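Long-range contact in structural polyprotein, VP2 (Israeli acute paralysis virus, PDB 5CDD), which probably serves as a structural component of the viral capsid, folding into one of the jelly-roll domains that build its shell: residues 78-92 against 119-133. Sequence-based numbering, arbitrary orientation.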
loop_
_atom_site.group_PDB
_atom_site.type_symbol
_atom_site.label_atom_id
_atom_site.label_comp_id
_atom_site.label_asym_id
_atom_site.label_seq_id
_atom_site.Cartn_x
_atom_site.Cartn_y
_atom_site.Cartn_z
ATOM N N LYS C 78 -29.387 -54.785 -17.581
ATOM C CA LYS C 78 -30.317 -54.652 -18.694
ATOM C C LYS C 78 -31.500 -55.592 -18.516
ATOM O O LYS C 78 -31.326 -56.789 -18.288
ATOM C CB LYS C 78 -29.624 -54.955 -20.022
ATOM C CG LYS C 78 -30.542 -54.804 -21.222
ATOM C CD LYS C 78 -29.792 -54.953 -22.528
ATOM C CE LYS C 78 -30.705 -54.678 -23.712
ATOM N NZ LYS C 78 -29.970 -54.733 -25.008
ATOM N N LEU C 79 -32.703 -55.039 -18.612
ATOM C CA LEU C 79 -33.915 -55.830 -18.475
ATOM C C LEU C 79 -34.592 -55.944 -19.830
ATOM O O LEU C 79 -34.952 -54.935 -20.433
ATOM C CB LEU C 79 -34.884 -55.173 -17.489
ATOM C CG LEU C 79 -34.416 -54.916 -16.057
ATOM C CD1 LEU C 79 -35.568 -54.332 -15.258
ATOM C CD2 LEU C 79 -33.934 -56.205 -15.423
ATOM N N VAL C 80 -34.750 -57.170 -20.316
ATOM C CA VAL C 80 -35.411 -57.393 -21.594
ATOM C C VAL C 80 -36.833 -57.851 -21.299
ATOM O O VAL C 80 -37.056 -58.938 -20.763
ATOM C CB VAL C 80 -34.690 -58.461 -22.432
ATOM C CG1 VAL C 80 -35.431 -58.677 -23.740
ATOM C CG2 VAL C 80 -33.258 -58.023 -22.701
ATOM N N LEU C 81 -37.792 -57.003 -21.648
ATOM C CA LEU C 81 -39.196 -57.288 -21.405
ATOM C C LEU C 81 -39.873 -58.027 -22.555
ATOM O O LEU C 81 -39.613 -57.761 -23.729
ATOM C CB LEU C 81 -39.936 -55.982 -21.120
ATOM C CG LEU C 81 -41.403 -56.088 -20.705
ATOM C CD1 LEU C 81 -41.518 -56.877 -19.410
ATOM C CD2 LEU C 81 -41.974 -54.691 -20.532
ATOM N N ASN C 82 -40.751 -58.956 -22.195
ATOM C CA ASN C 82 -41.491 -59.754 -23.163
ATOM C C ASN C 82 -42.944 -59.845 -22.707
ATOM O O ASN C 82 -43.347 -60.841 -22.120
ATOM C CB ASN C 82 -40.883 -61.156 -23.249
ATOM C CG ASN C 82 -41.695 -62.093 -24.120
ATOM O OD1 ASN C 82 -42.002 -61.778 -25.270
ATOM N ND2 ASN C 82 -42.043 -63.257 -23.578
ATOM N N ALA C 83 -43.735 -58.814 -22.981
ATOM C CA ALA C 83 -45.129 -58.819 -22.547
ATOM C C ALA C 83 -46.141 -58.950 -23.677
ATOM O O ALA C 83 -45.829 -58.710 -24.845
ATOM C CB ALA C 83 -45.420 -57.557 -21.738
ATOM N N ASN C 84 -47.361 -59.343 -23.315
ATOM C CA ASN C 84 -48.433 -59.480 -24.290
ATOM C C ASN C 84 -49.235 -58.180 -24.259
ATOM O O ASN C 84 -49.304 -57.508 -23.229
ATOM C CB ASN C 84 -49.323 -60.683 -23.956
ATOM C CG ASN C 84 -50.122 -60.487 -22.688
ATOM O OD1 ASN C 84 -50.999 -59.627 -22.622
ATOM N ND2 ASN C 84 -49.825 -61.287 -21.672
ATOM N N PRO C 85 -49.847 -57.807 -25.392
ATOM C CA PRO C 85 -50.647 -56.586 -25.536
ATOM C C PRO C 85 -51.790 -56.380 -24.544
ATOM O O PRO C 85 -52.416 -55.319 -24.538
ATOM C CB PRO C 85 -51.162 -56.684 -26.971
ATOM C CG PRO C 85 -50.089 -57.458 -27.664
ATOM C CD PRO C 85 -49.794 -58.543 -26.667
ATOM N N PHE C 86 -52.057 -57.370 -23.700
ATOM C CA PHE C 86 -53.164 -57.265 -22.755
ATOM C C PHE C 86 -52.786 -56.998 -21.302
ATOM O O PHE C 86 -53.657 -56.737 -20.471
ATOM C CB PHE C 86 -54.023 -58.528 -22.845
ATOM C CG PHE C 86 -54.432 -58.871 -24.251
ATOM C CD1 PHE C 86 -55.240 -58.006 -24.984
ATOM C CD2 PHE C 86 -53.970 -60.033 -24.859
ATOM C CE1 PHE C 86 -55.579 -58.291 -26.305
ATOM C CE2 PHE C 86 -54.304 -60.328 -26.180
ATOM C CZ PHE C 86 -55.111 -59.453 -26.904
ATOM N N VAL C 87 -51.496 -57.059 -20.990
ATOM C CA VAL C 87 -51.050 -56.809 -19.625
ATOM C C VAL C 87 -50.363 -55.456 -19.514
ATOM O O VAL C 87 -49.367 -55.198 -20.188
ATOM C CB VAL C 87 -50.073 -57.895 -19.140
ATOM C CG1 VAL C 87 -49.685 -57.635 -17.692
ATOM C CG2 VAL C 87 -50.710 -59.259 -19.275
ATOM N N ALA C 88 -50.907 -54.595 -18.659
ATOM C CA ALA C 88 -50.353 -53.266 -18.444
ATOM C C ALA C 88 -49.731 -53.183 -17.056
ATOM O O ALA C 88 -50.079 -53.956 -16.162
ATOM C CB ALA C 88 -51.446 -52.216 -18.589
ATOM N N GLY C 89 -48.807 -52.244 -16.882
ATOM C CA GLY C 89 -48.149 -52.083 -15.598
ATOM C C GLY C 89 -46.824 -51.363 -15.736
ATOM O O GLY C 89 -46.264 -51.287 -16.830
ATOM N N ARG C 90 -46.324 -50.824 -14.629
ATOM C CA ARG C 90 -45.052 -50.113 -14.637
ATOM C C ARG C 90 -44.271 -50.382 -13.353
ATOM O O ARG C 90 -44.827 -50.339 -12.256
ATOM C CB ARG C 90 -45.279 -48.607 -14.808
ATOM C CG ARG C 90 -43.990 -47.814 -14.861
ATOM C CD ARG C 90 -44.205 -46.365 -15.264
ATOM N NE ARG C 90 -44.706 -46.234 -16.629
ATOM C CZ ARG C 90 -44.513 -45.160 -17.389
ATOM N NH1 ARG C 90 -43.826 -44.127 -16.917
ATOM N NH2 ARG C 90 -45.010 -45.112 -18.619
ATOM N N MET C 91 -42.979 -50.659 -13.498
ATOM C CA MET C 91 -42.126 -50.949 -12.350
ATOM C C MET C 91 -40.950 -49.987 -12.251
ATOM O O MET C 91 -40.727 -49.168 -13.144
ATOM C CB MET C 91 -41.602 -52.380 -12.442
ATOM C CG MET C 91 -42.673 -53.385 -12.801
ATOM S SD MET C 91 -42.147 -55.072 -12.528
ATOM C CE MET C 91 -43.002 -55.417 -10.994
ATOM N N TYR C 92 -40.196 -50.095 -11.163
ATOM C CA TYR C 92 -39.047 -49.228 -10.949
ATOM C C TYR C 92 -37.825 -50.027 -10.507
ATOM O O TYR C 92 -37.870 -50.753 -9.513
ATOM C CB TYR C 92 -39.380 -48.173 -9.891
ATOM C CG TYR C 92 -38.394 -47.026 -9.821
ATOM C CD1 TYR C 92 -38.183 -46.198 -10.923
ATOM C CD2 TYR C 92 -37.690 -46.755 -8.648
ATOM C CE1 TYR C 92 -37.294 -45.124 -10.860
ATOM C CE2 TYR C 92 -36.797 -45.684 -8.573
ATOM C CZ TYR C 92 -36.606 -44.873 -9.682
ATOM O OH TYR C 92 -35.733 -43.809 -9.615
ATOM N N TYR C 119 -34.857 -42.893 -5.133
ATOM C CA TYR C 119 -33.530 -43.477 -5.290
ATOM C C TYR C 119 -33.119 -43.510 -6.757
ATOM O O TYR C 119 -33.947 -43.318 -7.649
ATOM C CB TYR C 119 -33.503 -44.902 -4.729
ATOM C CG TYR C 119 -33.297 -44.984 -3.235
ATOM C CD1 TYR C 119 -34.235 -44.462 -2.347
ATOM C CD2 TYR C 119 -32.155 -45.587 -2.706
ATOM C CE1 TYR C 119 -34.041 -44.537 -0.967
ATOM C CE2 TYR C 119 -31.951 -45.667 -1.332
ATOM C CZ TYR C 119 -32.896 -45.140 -0.467
ATOM O OH TYR C 119 -32.686 -45.209 0.891
ATOM N N PRO C 120 -31.824 -43.742 -7.027
ATOM C CA PRO C 120 -31.334 -43.798 -8.407
ATOM C C PRO C 120 -31.959 -44.999 -9.102
ATOM O O PRO C 120 -31.760 -46.136 -8.675
ATOM C CB PRO C 120 -29.827 -43.965 -8.233
ATOM C CG PRO C 120 -29.559 -43.318 -6.908
ATOM C CD PRO C 120 -30.703 -43.815 -6.074
ATOM N N GLY C 121 -32.718 -44.756 -10.162
ATOM C CA GLY C 121 -33.339 -45.867 -10.853
ATOM C C GLY C 121 -33.924 -45.525 -12.204
ATOM O O GLY C 121 -33.789 -44.403 -12.691
ATOM N N VAL C 122 -34.580 -46.509 -12.809
ATOM C CA VAL C 122 -35.197 -46.340 -14.115
ATOM C C VAL C 122 -36.570 -47.016 -14.129
ATOM O O VAL C 122 -36.775 -48.035 -13.471
ATOM C CB VAL C 122 -34.296 -46.943 -15.222
ATOM C CG1 VAL C 122 -34.047 -48.414 -14.946
ATOM C CG2 VAL C 122 -34.938 -46.753 -16.582
ATOM N N GLU C 123 -37.506 -46.429 -14.871
ATOM C CA GLU C 123 -38.863 -46.959 -14.985
ATOM C C GLU C 123 -38.971 -48.020 -16.072
ATOM O O GLU C 123 -38.161 -48.065 -16.998
ATOM C CB GLU C 123 -39.854 -45.838 -15.303
ATOM C CG GLU C 123 -40.148 -44.889 -14.161
ATOM C CD GLU C 123 -41.078 -43.767 -14.585
ATOM O OE1 GLU C 123 -40.648 -42.907 -15.382
ATOM O OE2 GLU C 123 -42.242 -43.750 -14.133
ATOM N N LEU C 124 -39.992 -48.861 -15.957
ATOM C CA LEU C 124 -40.227 -49.926 -16.921
ATOM C C LEU C 124 -41.726 -50.100 -17.151
ATOM O O LEU C 124 -42.440 -50.577 -16.272
ATOM C CB LEU C 124 -39.627 -51.233 -16.401
ATOM C CG LEU C 124 -39.833 -52.486 -17.256
ATOM C CD1 LEU C 124 -39.179 -52.304 -18.619
ATOM C CD2 LEU C 124 -39.243 -53.687 -16.536
ATOM N N ASP C 125 -42.199 -49.701 -18.330
ATOM C CA ASP C 125 -43.614 -49.827 -18.670
ATOM C C ASP C 125 -43.767 -51.024 -19.602
ATOM O O ASP C 125 -43.099 -51.101 -20.632
ATOM C CB ASP C 125 -44.114 -48.558 -19.367
ATOM C CG ASP C 125 -45.626 -48.534 -19.527
ATOM O OD1 ASP C 125 -46.184 -49.485 -20.114
ATOM O OD2 ASP C 125 -46.260 -47.560 -19.068
ATOM N N PHE C 126 -44.648 -51.954 -19.240
ATOM C CA PHE C 126 -44.863 -53.158 -20.036
ATOM C C PHE C 126 -45.309 -52.928 -21.474
ATOM O O PHE C 126 -44.942 -53.688 -22.370
ATOM C CB PHE C 126 -45.871 -54.079 -19.345
ATOM C CG PHE C 126 -45.423 -54.567 -17.998
ATOM C CD1 PHE C 126 -44.087 -54.878 -17.764
ATOM C CD2 PHE C 126 -46.341 -54.746 -16.970
ATOM C CE1 PHE C 126 -43.671 -55.360 -16.525
ATOM C CE2 PHE C 126 -45.936 -55.229 -15.726
ATOM C CZ PHE C 126 -44.599 -55.537 -15.504
ATOM N N GLN C 127 -46.096 -51.882 -21.700
ATOM C CA GLN C 127 -46.587 -51.595 -23.040
ATOM C C GLN C 127 -45.780 -50.539 -23.790
ATOM O O GLN C 127 -46.149 -50.146 -24.896
ATOM C CB GLN C 127 -48.055 -51.168 -22.971
ATOM C CG GLN C 127 -49.019 -52.115 -23.677
ATOM C CD GLN C 127 -48.957 -53.534 -23.138
ATOM O OE1 GLN C 127 -47.956 -54.234 -23.302
ATOM N NE2 GLN C 127 -50.029 -53.964 -22.487
ATOM N N LEU C 128 -44.679 -50.086 -23.201
ATOM C CA LEU C 128 -43.856 -49.066 -23.844
ATOM C C LEU C 128 -42.410 -49.484 -24.062
ATOM O O LEU C 128 -41.848 -49.255 -25.131
ATOM C CB LEU C 128 -43.877 -47.774 -23.026
ATOM C CG LEU C 128 -45.181 -46.975 -22.986
ATOM C CD1 LEU C 128 -45.015 -45.785 -22.061
ATOM C CD2 LEU C 128 -45.545 -46.513 -24.386
ATOM N N ASP C 129 -41.809 -50.095 -23.047
ATOM C CA ASP C 129 -40.414 -50.511 -23.126
ATOM C C ASP C 129 -40.217 -51.980 -23.475
ATOM O O ASP C 129 -40.906 -52.853 -22.949
ATOM C CB ASP C 129 -39.713 -50.216 -21.795
ATOM C CG ASP C 129 -39.859 -48.769 -21.367
ATOM O OD1 ASP C 129 -39.365 -47.878 -22.091
ATOM O OD2 ASP C 129 -40.472 -48.520 -20.305
ATOM N N ASN C 130 -39.271 -52.241 -24.372
ATOM C CA ASN C 130 -38.948 -53.606 -24.770
ATOM C C ASN C 130 -37.750 -54.037 -23.940
ATOM O O ASN C 130 -37.461 -55.226 -23.805
ATOM C CB ASN C 130 -38.602 -53.669 -26.259
ATOM C CG ASN C 130 -39.820 -53.511 -27.149
ATOM O OD1 ASN C 130 -39.707 -53.483 -28.374
ATOM N ND2 ASN C 130 -40.996 -53.413 -26.538
ATOM N N SER C 131 -37.061 -53.046 -23.386
ATOM C CA SER C 131 -35.890 -53.270 -22.548
ATOM C C SER C 131 -35.402 -51.939 -21.994
ATOM O O SER C 131 -35.610 -50.887 -22.601
ATOM C CB SER C 131 -34.762 -53.922 -23.350
ATOM O OG SER C 131 -34.204 -53.005 -24.275
ATOM N N VAL C 132 -34.756 -51.994 -20.835
ATOM C CA VAL C 132 -34.220 -50.801 -20.195
ATOM C C VAL C 132 -32.853 -51.119 -19.603
ATOM O O VAL C 132 -32.649 -52.189 -19.031
ATOM C CB VAL C 132 -35.154 -50.290 -19.072
ATOM C CG1 VAL C 132 -36.474 -49.828 -19.665
ATOM C CG2 VAL C 132 -35.391 -51.389 -18.048
ATOM N N GLU C 133 -31.913 -50.193 -19.757
ATOM C CA GLU C 133 -30.566 -50.382 -19.231
ATOM C C GLU C 133 -30.278 -49.431 -18.082
ATOM O O GLU C 133 -30.925 -48.394 -17.935
ATOM C CB GLU C 133 -29.526 -50.179 -20.334
ATOM C CG GLU C 133 -29.496 -51.288 -21.366
ATOM C CD GLU C 133 -28.394 -51.095 -22.387
ATOM O OE1 GLU C 133 -28.459 -50.107 -23.150
ATOM O OE2 GLU C 133 -27.462 -51.928 -22.423
#
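F126 and L81 meet at one end of a picornavirus-like jelly roll, where two neighbouring connections, 82-89 and 126-130, each carry the chain from one sheet of the sandwich to the other. Strand 78-81 pairs antiparallel with 131-133 in one sheet, and 90-92 pairs antiparallel with 121-125 in the other. L81 points toward 119-133; its CG, anti to the backbone N (chi1 -174°), carries L81 CD2 to the edge of the F126 ring, in the ring plane and 3.5 Å from F126 CD1. F126 CD2 packs on G89 CA, also at 3.5 Å. At the outer tip of the ring, M91 SD comes obliquely to within 3.9 Å of F126 CZ, a Met-aromatic contact. Further into the sandwich L79 CD1 meets L124 CD2 at 3.9 Å, joining the two sheets. The backbone of F126 is held as well, its N donating almost straight to G89 O (3.0 Å, 171°).

R90 lies on the face of its sheet that carries E123 and D125. Its guanidinium takes D125 side-on, NE and NH2 both binding the single oxygen OD2, while NH1 forms a salt bridge to E123 OE2 whose hydrogen bond is weak. D125 OD1 accepts from Q127 N in an Asx turn, so D125 both braces its own turn and takes part in holding the arginine. R90 NH1 and E123 OE1 also form salt bridges to E200 and R140 of a neighbouring chain, carrying the network across a subunit interface. Near the start of strand 121-125, the Y92 ring extends alongside the backbone, with Y92 CZ 3.6 Å from G121 CA and CD1 close to V122 O. Its OH donates to Y119 O at 2.7 Å, nearly in line with the carbonyl bond.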